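Local coordinates for protein ATP-dependent zinc metalloprotease FtsH (Thermotoga maritima, PDB 4M8A) that probably acts as a membrane-bound, processive ATP-dependent zinc metalloprotease that degrades cytoplasmic and membrane proteins, represented here by its periplasmic domain, at residues V13-V16 with V22-E25. Numbering follows the deposited sequence.
Sequences VQMV and VVSE
Met-15, on helix 9-17, packs against Val-23, which opens strand 23-29, and Val-22 in the turn before it, a helix-on-sheet contact within the small periplasmic domain of FtsH, built of helices and a mixed four-stranded sheet. By CA atoms, the nearest pair is Val-16 and Val-23, 6.2 Å apart. Val-23 CG2 is the shared surface: it sits 3.9 Å from Met-15 CB and reaches 4.1 Å from Val-16 N, while Val-16 CG2 is 4.4 Å from Val-23 CG2, a looser touch from a residue whose CB points away from the strand. The methionine side chain runs at about a right angle to that of Val-23. It extends through chi2 and then turns about the CG-SD bond (chi3 54°), which swings CE back over the valines, 3.9 Å from Val-22 CG1 and also 3.9 Å from Val-23 CG2. Met-15 thus touches the same methyl, Val-23 CG2, with both its CB and its terminal CE. Outside the segments, the hydroxyl of Ser-21 hydrogen-bonds both Met-15 O and Val-23 N. Thr-38 of strand 33-38 extends the packing by touching Met-15 and Val-22, and Val-16 touches Leu-61 of helix 55-63. With 166 Å² buried and only carbons touching where side chain meets side chain, the direct attachment of helix to strand is dispersive and hydrophobic, while Ser-21 supplies a polar bridge between the two backbones.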
loop_
_atom_site.group_PDB
_atom_site.type_symbol
_atom_site.label_atom_id
_atom_site.label_comp_id
_atom_site.label_asym_id
_atom_site.label_seq_id
_atom_site.Cartn_x
_atom_site.Cartn_y
_atom_site.Cartn_z
ATOM N N VAL B 13 -8.408 -14.742 1.126
ATOM C CA VAL B 13 -7.252 -13.985 0.653
ATOM C C VAL B 13 -7.344 -13.751 -0.855
ATOM O O VAL B 13 -7.069 -12.641 -1.326
ATOM C CB VAL B 13 -5.920 -14.662 1.056
ATOM C CG1 VAL B 13 -4.752 -13.968 0.418
ATOM C CG2 VAL B 13 -5.780 -14.671 2.576
ATOM N N GLN B 14 -7.767 -14.793 -1.585
ATOM C CA GLN B 14 -8.021 -14.750 -3.038
ATOM C C GLN B 14 -8.984 -13.625 -3.435
ATOM O O GLN B 14 -8.811 -12.960 -4.463
ATOM C CB GLN B 14 -8.594 -16.097 -3.531
ATOM C CG GLN B 14 -7.564 -17.139 -3.982
ATOM C CD GLN B 14 -8.132 -18.550 -4.210
ATOM O OE1 GLN B 14 -9.335 -18.794 -4.096
ATOM N NE2 GLN B 14 -7.245 -19.485 -4.530
ATOM N N MET B 15 -10.006 -13.431 -2.612
ATOM C CA MET B 15 -11.016 -12.393 -2.829
ATOM C C MET B 15 -10.490 -10.998 -2.532
ATOM O O MET B 15 -10.789 -10.039 -3.250
ATOM C CB MET B 15 -12.257 -12.674 -1.988
ATOM C CG MET B 15 -13.055 -13.815 -2.531
ATOM S SD MET B 15 -14.414 -14.233 -1.448
ATOM C CE MET B 15 -15.213 -12.652 -1.287
ATOM N N VAL B 16 -9.708 -10.888 -1.469
ATOM C CA VAL B 16 -9.081 -9.622 -1.134
ATOM C C VAL B 16 -8.133 -9.172 -2.253
ATOM O O VAL B 16 -8.143 -7.998 -2.656
ATOM C CB VAL B 16 -8.352 -9.717 0.222
ATOM C CG1 VAL B 16 -7.546 -8.452 0.493
ATOM C CG2 VAL B 16 -9.361 -9.961 1.338
ATOM N N VAL B 22 -14.175 -7.744 -4.766
ATOM C CA VAL B 22 -15.577 -7.594 -4.484
ATOM C C VAL B 22 -15.765 -7.412 -2.979
ATOM O O VAL B 22 -16.879 -7.239 -2.519
ATOM C CB VAL B 22 -16.360 -8.835 -4.998
ATOM C CG1 VAL B 22 -16.043 -10.059 -4.146
ATOM C CG2 VAL B 22 -17.867 -8.570 -5.049
ATOM N N VAL B 23 -14.676 -7.411 -2.206
ATOM C CA VAL B 23 -14.819 -7.332 -0.740
ATOM C C VAL B 23 -15.123 -5.914 -0.249
ATOM O O VAL B 23 -14.354 -4.974 -0.504
ATOM C CB VAL B 23 -13.605 -7.893 0.037
ATOM C CG1 VAL B 23 -13.851 -7.809 1.548
ATOM C CG2 VAL B 23 -13.313 -9.337 -0.383
ATOM N N SER B 24 -16.234 -5.764 0.472
ATOM C CA SER B 24 -16.600 -4.452 1.006
ATOM C C SER B 24 -16.264 -4.298 2.480
ATOM O O SER B 24 -15.881 -3.216 2.915
ATOM C CB SER B 24 -18.080 -4.160 0.780
ATOM O OG SER B 24 -18.873 -5.215 1.264
ATOM N N GLU B 25 -16.404 -5.370 3.252
ATOM C CA GLU B 25 -16.244 -5.263 4.697
ATOM C C GLU B 25 -15.756 -6.582 5.265
ATOM O O GLU B 25 -16.168 -7.655 4.813
ATOM C CB GLU B 25 -17.566 -4.857 5.396
ATOM C CG GLU B 25 -17.408 -4.724 6.917
ATOM C CD GLU B 25 -18.618 -4.150 7.601
ATOM O OE1 GLU B 25 -19.688 -4.129 6.971
ATOM O OE2 GLU B 25 -18.492 -3.725 8.774
#